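Long-range contacts in predicted acyltransferase with acyl-CoA N-acyltransferase domain (Escherichia coli, PDB 4RS2), which probably transfers an acyl group from acyl-CoA to an unidentified acceptor, binds coenzyme A, and on overexpression suppresses RhyB small-RNA silencing of multiple RNA targets: residues 71-76 with 91-96; 148-153 with 174-179; 122-127 with 160-165. All coordinates share one frame; numbering follows the deposited sequence.

Contact 1. Residues 71-76 with 91-96; sequences GYVAFS and APLAVD. With COA (coenzyme A), chain C.
Y72 and A94 face each other as a hydrogen-bonded antiparallel pair. Y72 N donates to A94 O (2.9 Å), and A94 N returns the bond to Y72 O. The next pair, V73 with L93, is non-hydrogen-bonded and puts its side chains on the other face. L93 turns CG anti to its backbone N (chi1 173°), and its CD1 then lies 3.8 Å from V73 CB. The ladder breaks at A74: A91 and P92 both stand opposite it, in a beta bulge. A74 N donates to P92 O (3.2 Å). A91 N donates to A74 O (2.8 Å); P92, with no N-H, cannot add a second bond there. The peptide before P92 is cis. The proline ring turns to the Y72 side, where CD meets A74 CB at 4.0 Å. A water accepts from S76 OG and donates to A91 O, bridging the strands at the bulge.

Coenzyme A bonds the other edge of strand 91-95, away from 71-76. V95 N donates to its pantetheine carbonyl O9P (2.9 Å, 170° at the hydrogen). G101 N and G103 N also bind the cofactor. A bulged strand that bonds pantetheine through its backbone is a hallmark of the GNAT fold.

Y72 OH bonds E22, and R36 forms a salt bridge with D96. Helices 27-37 and 42-53 cover the Y72 and P92 face; helix 104-118 packs on V73, F75 and L93.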
loop_
_atom_site.group_PDB
_atom_site.type_symbol
_atom_site.label_atom_id
_atom_site.label_comp_id
_atom_site.label_asym_id
_atom_site.label_seq_id
_atom_site.Cartn_x
_atom_site.Cartn_y
_atom_site.Cartn_z
ATOM N N GLY A 71 -10.728 4.249 5.206
ATOM C CA GLY A 71 -9.311 4.086 4.955
ATOM C C GLY A 71 -9.034 2.875 4.113
ATOM O O GLY A 71 -9.817 1.923 4.118
ATOM N N TYR A 72 -7.901 2.881 3.433
ATOM C CA TYR A 72 -7.580 1.804 2.544
ATOM C C TYR A 72 -6.122 1.686 2.271
ATOM O O TYR A 72 -5.426 2.712 2.157
ATOM C CB TYR A 72 -8.284 2.020 1.208
ATOM C CG TYR A 72 -8.171 0.850 0.221
ATOM C CD1 TYR A 72 -8.746 -0.366 0.472
ATOM C CD2 TYR A 72 -7.516 1.002 -0.977
ATOM C CE1 TYR A 72 -8.657 -1.407 -0.438
ATOM C CE2 TYR A 72 -7.463 -0.024 -1.899
ATOM C CZ TYR A 72 -8.011 -1.226 -1.626
ATOM O OH TYR A 72 -7.924 -2.256 -2.580
ATOM N N VAL A 73 -5.656 0.448 2.142
ATOM C CA VAL A 73 -4.291 0.188 1.637
ATOM C C VAL A 73 -4.336 -1.063 0.789
ATOM O O VAL A 73 -5.113 -1.988 1.081
ATOM C CB VAL A 73 -3.213 0.069 2.726
ATOM C CG1 VAL A 73 -3.473 -1.142 3.634
ATOM C CG2 VAL A 73 -1.813 0.043 2.088
ATOM N N ALA A 74 -3.589 -1.044 -0.323
ATOM C CA ALA A 74 -3.546 -2.174 -1.226
ATOM C C ALA A 74 -2.110 -2.555 -1.592
ATOM O O ALA A 74 -1.148 -1.775 -1.485
ATOM C CB ALA A 74 -4.329 -1.887 -2.495
ATOM N N PHE A 75 -1.997 -3.802 -2.026
ATOM C CA PHE A 75 -0.735 -4.407 -2.387
ATOM C C PHE A 75 -0.947 -5.184 -3.667
ATOM O O PHE A 75 -2.007 -5.797 -3.847
ATOM C CB PHE A 75 -0.286 -5.378 -1.286
ATOM C CG PHE A 75 -0.109 -4.722 0.055
ATOM C CD1 PHE A 75 1.106 -4.153 0.421
ATOM C CD2 PHE A 75 -1.163 -4.686 0.955
ATOM C CE1 PHE A 75 1.263 -3.586 1.659
ATOM C CE2 PHE A 75 -0.995 -4.075 2.196
ATOM C CZ PHE A 75 0.215 -3.510 2.524
ATOM N N SER A 76 0.069 -5.190 -4.524
ATOM C CA SER A 76 0.011 -5.914 -5.796
ATOM C C SER A 76 1.369 -6.555 -6.037
ATOM O O SER A 76 2.350 -6.101 -5.440
ATOM C CB SER A 76 -0.373 -4.949 -6.916
ATOM O OG SER A 76 0.492 -3.862 -6.954
ATOM N N ALA A 91 0.346 0.319 -2.610
ATOM C CA ALA A 91 -0.263 1.482 -3.237
ATOM C C ALA A 91 -1.665 1.126 -3.630
ATOM O O ALA A 91 -1.908 0.009 -4.081
ATOM C CB ALA A 91 0.494 1.903 -4.506
ATOM N N PRO A 92 -2.619 2.024 -3.429
ATOM C CA PRO A 92 -2.496 3.305 -2.748
ATOM C C PRO A 92 -2.694 3.151 -1.256
ATOM O O PRO A 92 -2.907 2.039 -0.761
ATOM C CB PRO A 92 -3.671 4.113 -3.307
ATOM C CG PRO A 92 -4.698 3.118 -3.632
ATOM C CD PRO A 92 -4.003 1.809 -3.910
ATOM N N LEU A 93 -2.549 4.276 -0.548
ATOM C CA LEU A 93 -2.755 4.385 0.878
ATOM C C LEU A 93 -3.541 5.644 1.097
ATOM O O LEU A 93 -3.106 6.734 0.713
ATOM C CB LEU A 93 -1.423 4.471 1.627
ATOM C CG LEU A 93 -1.523 4.761 3.127
ATOM C CD1 LEU A 93 -2.246 3.623 3.810
ATOM C CD2 LEU A 93 -0.133 4.976 3.737
ATOM N N ALA A 94 -4.706 5.521 1.715
ATOM C CA ALA A 94 -5.567 6.667 1.909
ATOM C C ALA A 94 -6.378 6.599 3.175
ATOM O O ALA A 94 -6.860 5.541 3.547
ATOM C CB ALA A 94 -6.497 6.820 0.723
ATOM N N VAL A 95 -6.496 7.753 3.818
ATOM C CA VAL A 95 -7.400 7.893 4.951
ATOM C C VAL A 95 -8.302 9.098 4.687
ATOM O O VAL A 95 -7.830 10.168 4.258
ATOM C CB VAL A 95 -6.615 8.046 6.261
ATOM C CG1 VAL A 95 -7.539 8.419 7.405
ATOM C CG2 VAL A 95 -5.820 6.783 6.555
ATOM N N ASP A 96 -9.609 8.897 4.913
ATOM C CA ASP A 96 -10.594 9.963 4.714
ATOM C C ASP A 96 -10.198 11.189 5.536
ATOM O O ASP A 96 -9.818 11.060 6.669
ATOM C CB ASP A 96 -11.973 9.474 5.117
ATOM C CG ASP A 96 -13.078 10.448 4.739
ATOM O OD1 ASP A 96 -13.040 11.633 5.150
ATOM O OD2 ASP A 96 -14.064 10.028 4.088
HETATM N N1A COA C . 4.021 13.639 5.365
HETATM C C2A COA C . 4.764 13.101 6.363
HETATM N N3A COA C . 4.219 12.435 7.397
HETATM C C4A COA C . 2.871 12.256 7.445
HETATM C C5A COA C . 2.011 12.805 6.407
HETATM C C6A COA C . 2.674 13.523 5.318
HETATM N N6A COA C . 1.911 14.032 4.325
HETATM N N7A COA C . 0.747 12.493 6.725
HETATM C C8A COA C . 0.792 11.793 7.878
HETATM N N9A COA C . 2.039 11.688 8.318
HETATM C C1B COA C . 2.486 10.971 9.513
HETATM C C2B COA C . 1.756 11.315 10.797
HETATM O O2B COA C . 2.201 12.559 11.358
HETATM C C3B COA C . 2.076 10.109 11.636
HETATM O O3B COA C . 3.416 10.207 12.133
HETATM P P3B COA C . 3.973 9.252 13.317
HETATM O O7A COA C . 2.974 8.133 13.534
HETATM O O8A COA C . 5.325 8.815 12.912
HETATM O O9A COA C . 4.048 10.175 14.485
HETATM C C4B COA C . 2.039 8.973 10.615
HETATM O O4B COA C . 2.181 9.581 9.322
HETATM C C5B COA C . 0.754 8.171 10.664
HETATM O O5B COA C . -0.368 9.059 10.631
HETATM P P1A COA C . -1.896 8.568 10.551
HETATM O O1A COA C . -2.748 9.400 11.463
HETATM O O2A COA C . -1.875 7.070 10.632
HETATM O O3A COA C . -2.285 8.941 9.024
HETATM P P2A COA C . -3.131 10.179 8.457
HETATM O O4A COA C . -4.527 10.155 8.924
HETATM O O5A COA C . -2.399 11.489 8.685
HETATM O O6A COA C . -3.132 9.774 6.899
HETATM C CBP COA C . -2.409 9.866 4.590
HETATM C CCP COA C . -2.009 9.999 6.046
HETATM C CDP COA C . -1.219 10.157 3.685
HETATM C CEP COA C . -2.857 8.428 4.397
HETATM C CAP COA C . -3.561 10.858 4.336
HETATM O OAP COA C . -3.137 12.217 4.584
HETATM C C9P COA C . -4.169 10.769 2.958
HETATM O O9P COA C . -5.016 9.908 2.664
HETATM N N8P COA C . -3.788 11.720 2.105
HETATM C C7P COA C . -4.363 11.823 0.776
HETATM C C6P COA C . -3.654 10.886 -0.177
HETATM C C5P COA C . -2.236 11.362 -0.379
HETATM O O5P COA C . -1.305 10.808 0.174
HETATM N N4P COA C . -2.078 12.396 -1.194
HETATM C C3P COA C . -0.771 12.887 -1.590
HETATM C C2P COA C . -0.696 13.012 -3.112
HETATM S S1P COA C . 0.923 12.472 -3.722
HETATM O O HOH W 1 -0.324 -2.102 -5.031
#

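Contact 2. Residues 148-153 with 174-179; sequences CRWPGT and VEYHEH
W150 and Y176 make the main side-chain contact. The six-membered ring of W150 presents CH2 and CZ3 to the CG, CD1 and CE1 atoms of Y176. CH2 and CZ3 of W150 both come to 3.8 Å from Y176 CD1. The ring planes are 51° apart, so the pair is oblique. Y176 CG, anti to its own carbonyl carbon (chi1 -75°), is turned toward the indole and also meets W150 CH2. R188 makes a cation-pi contact with W150, and NE1 of W150 has a weak hydrogen bond to N181 OD1. R149 CG sits 3.5 Å above one indole face of W150, near its rim.

No direct hydrogen bond joins the two segments. Water does the joining. Water 2 accepts from R149 N (2.8 Å) and donates to V174 O (2.7 Å). It bridges the two backbones just past the V174 to R147 backbone bond. C148 CA also touches V174 O, at 3.7 Å.

R149 meets E175 OE1 through its aliphatic CD (3.7 Å). R149 NE stays 4.8 Å from E175 OE1, too far for a salt bridge. E175 has two conformers, so its place beside R149 is doubtful.

Within the 148-153 loop, T153 OG1 donates to W150 O (2.9 Å) and braces the turn.

The contact follows on from the parallel strands 146-147 and 172-175, joined by side chains and water. V174 and Y176 pack on V125 of strand 123-127 and F157 of strand 157-161. F180 meets both Y176 and W150. Further along, H179 packs on helix 42-53 and bonds D53.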
loop_
_atom_site.group_PDB
_atom_site.type_symbol
_atom_site.label_atom_id
_atom_site.label_comp_id
_atom_site.label_asym_id
_atom_site.label_seq_id
_atom_site.Cartn_x
_atom_site.Cartn_y
_atom_site.Cartn_z
ATOM N N CYS A 148 12.868 1.179 -9.389
ATOM C CA CYS A 148 11.644 0.959 -10.153
ATOM C C CYS A 148 11.898 1.515 -11.553
ATOM O O CYS A 148 12.969 2.018 -11.822
ATOM C CB CYS A 148 10.422 1.590 -9.508
ATOM S SG CYS A 148 10.381 3.387 -9.488
ATOM N N ARG A 149 10.920 1.411 -12.444
ATOM C CA ARG A 149 11.159 1.773 -13.859
ATOM C C ARG A 149 10.976 3.225 -14.215
ATOM O O ARG A 149 11.313 3.618 -15.334
ATOM C CB ARG A 149 10.228 0.951 -14.773
ATOM C CG ARG A 149 8.757 1.306 -14.697
ATOM C CD ARG A 149 7.957 0.687 -15.845
ATOM N NE ARG A 149 8.122 1.477 -17.066
ATOM C CZ ARG A 149 7.577 1.180 -18.241
ATOM N NH1 ARG A 149 6.839 0.088 -18.385
ATOM N NH2 ARG A 149 7.791 1.974 -19.285
ATOM N N TRP A 150 10.488 4.033 -13.282
ATOM C CA TRP A 150 10.093 5.406 -13.593
ATOM C C TRP A 150 11.147 6.404 -13.258
ATOM O O TRP A 150 11.914 6.200 -12.318
ATOM C CB TRP A 150 8.789 5.761 -12.891
ATOM C CG TRP A 150 7.698 4.817 -13.301
ATOM C CD1 TRP A 150 7.132 4.723 -14.517
ATOM C CD2 TRP A 150 7.063 3.848 -12.481
ATOM N NE1 TRP A 150 6.181 3.736 -14.527
ATOM C CE2 TRP A 150 6.117 3.188 -13.278
ATOM C CE3 TRP A 150 7.225 3.454 -11.164
ATOM C CZ2 TRP A 150 5.308 2.164 -12.783
ATOM C CZ3 TRP A 150 6.426 2.441 -10.678
ATOM C CH2 TRP A 150 5.491 1.796 -11.504
ATOM N N PRO A 151 11.202 7.493 -14.044
ATOM C CA PRO A 151 12.230 8.469 -13.758
ATOM C C PRO A 151 11.953 9.282 -12.517
ATOM O O PRO A 151 10.801 9.421 -12.097
ATOM C CB PRO A 151 12.227 9.375 -15.015
ATOM C CG PRO A 151 10.894 9.200 -15.614
ATOM C CD PRO A 151 10.481 7.782 -15.296
ATOM N N GLY A 152 13.017 9.822 -11.935
ATOM C CA GLY A 152 12.921 10.701 -10.785
ATOM C C GLY A 152 12.358 10.054 -9.550
ATOM O O GLY A 152 11.657 10.709 -8.782
ATOM N N THR A 153 12.653 8.766 -9.366
ATOM C CA THR A 153 12.169 8.047 -8.211
ATOM C C THR A 153 13.269 7.590 -7.271
ATOM O O THR A 153 12.992 6.922 -6.302
ATOM C CB THR A 153 11.384 6.798 -8.626
ATOM O OG1 THR A 153 12.217 5.995 -9.479
ATOM C CG2 THR A 153 10.082 7.194 -9.338
ATOM N N VAL A 174 12.738 -3.576 -10.012
ATOM C CA VAL A 174 11.534 -4.083 -9.410
ATOM C C VAL A 174 10.414 -3.622 -10.329
ATOM O O VAL A 174 10.197 -2.425 -10.492
ATOM C CB VAL A 174 11.327 -3.512 -7.993
ATOM C CG1 VAL A 174 10.002 -3.987 -7.430
ATOM C CG2 VAL A 174 12.524 -3.843 -7.100
ATOM N N GLU A 175 9.696 -4.573 -10.925
ATOM C CA GLU A 175 8.629 -4.269 -11.860
ATOM C C GLU A 175 7.242 -4.452 -11.265
ATOM O O GLU A 175 6.915 -5.519 -10.727
ATOM C CB GLU A 175 8.773 -5.155 -13.092
ATOM C CG GLU A 175 9.822 -4.670 -14.091
ATOM C CD GLU A 175 9.240 -3.838 -15.210
ATOM O OE1 GLU A 175 8.591 -2.809 -14.967
ATOM O OE2 GLU A 175 9.443 -4.228 -16.356
ATOM N N TYR A 176 6.436 -3.395 -11.373
ATOM C CA TYR A 176 5.038 -3.435 -10.943
ATOM C C TYR A 176 4.226 -3.943 -12.147
ATOM O O TYR A 176 4.714 -4.045 -13.274
ATOM C CB TYR A 176 4.524 -2.048 -10.583
ATOM C CG TYR A 176 4.974 -1.423 -9.281
ATOM C CD1 TYR A 176 6.279 -0.990 -9.104
ATOM C CD2 TYR A 176 4.065 -1.140 -8.280
ATOM C CE1 TYR A 176 6.680 -0.375 -7.914
ATOM C CE2 TYR A 176 4.446 -0.528 -7.100
ATOM C CZ TYR A 176 5.757 -0.144 -6.920
ATOM O OH TYR A 176 6.178 0.499 -5.796
ATOM N N HIS A 177 2.972 -4.277 -11.901
ATOM C CA HIS A 177 2.093 -4.674 -12.973
ATOM C C HIS A 177 1.900 -3.488 -13.926
ATOM O O HIS A 177 1.997 -2.311 -13.524
ATOM C CB HIS A 177 0.775 -5.050 -12.379
ATOM C CG HIS A 177 -0.155 -5.637 -13.367
ATOM N ND1 HIS A 177 -1.085 -4.885 -14.044
ATOM C CD2 HIS A 177 -0.259 -6.899 -13.850
ATOM C CE1 HIS A 177 -1.759 -5.666 -14.867
ATOM N NE2 HIS A 177 -1.270 -6.889 -14.773
ATOM N N GLU A 178 1.634 -3.771 -15.185
ATOM C CA GLU A 178 1.492 -2.693 -16.167
ATOM C C GLU A 178 0.376 -1.709 -15.867
ATOM O O GLU A 178 0.403 -0.601 -16.385
ATOM C CB GLU A 178 1.331 -3.288 -17.552
ATOM C CG GLU A 178 0.078 -4.101 -17.727
ATOM C CD GLU A 178 0.041 -4.793 -19.055
ATOM O OE1 GLU A 178 -0.180 -4.095 -20.060
ATOM O OE2 GLU A 178 0.221 -6.024 -19.077
ATOM N N HIS A 179 -0.597 -2.075 -15.028
ATOM C CA HIS A 179 -1.662 -1.140 -14.675
ATOM C C HIS A 179 -1.120 0.090 -13.972
ATOM O O HIS A 179 -1.788 1.128 -13.918
ATOM C CB HIS A 179 -2.746 -1.775 -13.786
ATOM C CG HIS A 179 -3.644 -2.722 -14.504
ATOM N ND1 HIS A 179 -3.959 -2.590 -15.842
ATOM C CD2 HIS A 179 -4.391 -3.753 -14.050
ATOM C CE1 HIS A 179 -4.798 -3.543 -16.186
ATOM N NE2 HIS A 179 -5.071 -4.266 -15.122
HETATM O O HOH W 2 8.867 -0.379 -11.675
#

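Contact 3. Residues 122-127 with 160-165; sequences AAVVTL and HRLADD
V124 and H160 are a hydrogen-bonded antiparallel pair. V124 N donates to H160 O (2.9 Å), and H160 N donates to V124 O (2.8 Å). One step on, A123 and R161 form a non-hydrogen-bonded pair. L162 N then donates to A122 O (2.8 Å) from 47° above the carbonyl plane, where the second segment has left its strand.

The packed side is that of V124 and L162. L162 CG stands anti to its own carbonyl carbon (chi1 -61°). The chain then lies over the A122-A123 peptide, with CB 3.4 Å from A122 O and CD1 4.0 Å from V124 CG2. L113 and L116 of helix 104-118 close over V124, and L116 also meets L162.

The A123 and R161 face is looser. A123 CB is 4.3 Å from R161 CA, and the R161 guanidinium goes to polar partners. R161 NH1 donates to D164 O (2.9 Å) and NH2 makes a salt bridge to E139. R161 thus links D164 and E139 of strand 139-140. A163, at the rim, is exposed.

V124 also packs on V88 and M90. Strand 123-127 therefore has a parallel neighbour, 87-95, and an antiparallel one, 157-161. Strand 157-161 in turn pairs with 139-140. A late strand inserted between two earlier ones is typical of the C-terminal half of the GNAT fold.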
loop_
_atom_site.group_PDB
_atom_site.type_symbol
_atom_site.label_atom_id
_atom_site.label_comp_id
_atom_site.label_asym_id
_atom_site.label_seq_id
_atom_site.Cartn_x
_atom_site.Cartn_y
_atom_site.Cartn_z
ATOM N N ALA A 122 7.961 -11.803 1.403
ATOM C CA ALA A 122 9.294 -11.465 1.888
ATOM C C ALA A 122 9.652 -10.001 1.968
ATOM O O ALA A 122 10.569 -9.657 2.713
ATOM C CB ALA A 122 10.328 -12.179 1.048
ATOM N N ALA A 123 9.006 -9.157 1.164
ATOM C CA ALA A 123 9.327 -7.746 1.127
ATOM C C ALA A 123 8.201 -6.936 0.487
ATOM O O ALA A 123 7.449 -7.449 -0.336
ATOM C CB ALA A 123 10.623 -7.503 0.381
ATOM N N VAL A 124 8.185 -5.660 0.830
ATOM C CA VAL A 124 7.215 -4.715 0.347
ATOM C C VAL A 124 7.928 -3.482 -0.156
ATOM O O VAL A 124 8.773 -2.936 0.547
ATOM C CB VAL A 124 6.234 -4.293 1.452
ATOM C CG1 VAL A 124 5.208 -3.330 0.850
ATOM C CG2 VAL A 124 5.540 -5.520 2.019
ATOM N N VAL A 125 7.633 -3.077 -1.377
ATOM C CA VAL A 125 8.173 -1.802 -1.884
ATOM C C VAL A 125 7.044 -0.792 -1.952
ATOM O O VAL A 125 5.852 -1.174 -1.963
ATOM C CB VAL A 125 8.864 -1.929 -3.270
ATOM C CG1 VAL A 125 9.974 -2.942 -3.202
ATOM C CG2 VAL A 125 7.879 -2.316 -4.373
ATOM N N THR A 126 7.411 0.475 -2.002
ATOM C CA THR A 126 6.429 1.525 -2.192
ATOM C C THR A 126 7.127 2.755 -2.761
ATOM O O THR A 126 8.359 2.872 -2.731
ATOM C CB THR A 126 5.670 1.867 -0.887
ATOM O OG1 THR A 126 4.456 2.562 -1.191
ATOM C CG2 THR A 126 6.544 2.739 0.071
ATOM N N LEU A 127 6.326 3.636 -3.335
ATOM C CA LEU A 127 6.809 4.867 -3.944
ATOM C C LEU A 127 6.078 6.029 -3.317
ATOM O O LEU A 127 4.851 6.133 -3.423
ATOM C CB LEU A 127 6.561 4.819 -5.445
ATOM C CG LEU A 127 7.142 5.971 -6.253
ATOM C CD1 LEU A 127 8.670 5.902 -6.275
ATOM C CD2 LEU A 127 6.631 5.864 -7.676
ATOM N N HIS A 160 10.655 -2.287 2.459
ATOM C CA HIS A 160 10.521 -2.781 3.827
ATOM C C HIS A 160 10.623 -4.302 3.762
ATOM O O HIS A 160 9.756 -4.954 3.222
ATOM C CB HIS A 160 9.167 -2.382 4.432
ATOM C CG HIS A 160 9.094 -2.509 5.930
ATOM N ND1 HIS A 160 9.429 -3.658 6.614
ATOM C CD2 HIS A 160 8.699 -1.616 6.876
ATOM C CE1 HIS A 160 9.280 -3.456 7.920
ATOM N NE2 HIS A 160 8.813 -2.235 8.100
ATOM N N ARG A 161 11.679 -4.865 4.333
ATOM C CA ARG A 161 11.831 -6.303 4.354
ATOM C C ARG A 161 10.825 -6.882 5.329
ATOM O O ARG A 161 10.475 -6.231 6.318
ATOM C CB ARG A 161 13.233 -6.663 4.839
ATOM C CG ARG A 161 13.496 -6.435 6.315
ATOM C CD ARG A 161 14.980 -6.575 6.581
ATOM N NE ARG A 161 15.682 -5.387 6.111
ATOM C CZ ARG A 161 16.989 -5.164 6.265
ATOM N NH1 ARG A 161 17.782 -6.107 6.820
ATOM N NH2 ARG A 161 17.517 -4.008 5.824
ATOM N N LEU A 162 10.399 -8.112 5.083
ATOM C CA LEU A 162 9.536 -8.827 6.021
ATOM C C LEU A 162 10.292 -9.924 6.777
ATOM O O LEU A 162 9.737 -10.528 7.692
ATOM C CB LEU A 162 8.332 -9.398 5.313
ATOM C CG LEU A 162 7.450 -8.318 4.661
ATOM C CD1 LEU A 162 6.230 -8.946 3.993
ATOM C CD2 LEU A 162 7.004 -7.317 5.724
ATOM N N ALA A 163 11.524 -10.194 6.372
ATOM C CA ALA A 163 12.409 -11.158 7.025
ATOM C C ALA A 163 13.740 -10.439 7.036
ATOM O O ALA A 163 14.005 -9.633 6.138
ATOM C CB ALA A 163 12.492 -12.451 6.238
ATOM N N ASP A 164 14.599 -10.731 8.005
ATOM C CA ASP A 164 15.785 -9.928 8.141
ATOM C C ASP A 164 16.756 -9.997 6.969
ATOM O O ASP A 164 17.440 -9.010 6.641
ATOM C CB ASP A 164 16.524 -10.201 9.436
ATOM C CG ASP A 164 17.152 -8.936 9.975
ATOM O OD1 ASP A 164 16.385 -7.957 10.170
ATOM O OD2 ASP A 164 18.392 -8.897 10.176
ATOM N N ASP A 165 16.791 -11.141 6.317
ATOM C CA ASP A 165 17.715 -11.350 5.222
ATOM C C ASP A 165 17.047 -11.263 3.869
ATOM O O ASP A 165 17.663 -11.628 2.877
ATOM C CB ASP A 165 18.398 -12.722 5.353
ATOM C CG ASP A 165 17.423 -13.902 5.231
ATOM O OD1 ASP A 165 16.210 -13.693 4.967
ATOM O OD2 ASP A 165 17.885 -15.058 5.416
#

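Overall arrangement
All three contacts reach one mixed sheet. Contact 1 supplies the pantetheine-binding edge. Contacts 2 and 3 lie farther off: the side chains of Y176 and H160 are each about 13 Å from coenzyme A. Contacts 1 and 3 have centres 17 Å apart and meet where F75 CE1 packs on V124 CG1 (4.0 Å), beneath helix 104-118. Contacts 2 and 3 have centres 16 Å apart and alternate along the chain. They touch through Y176 OH and V125 CG2 (3.6 Å), and through T153 CG2 and L127 CD1 (3.6 Å). Contacts 1 and 2 do not touch; their nearest atoms are about 5 Å apart, and neighbouring strands 69-80 and 172-175 link them.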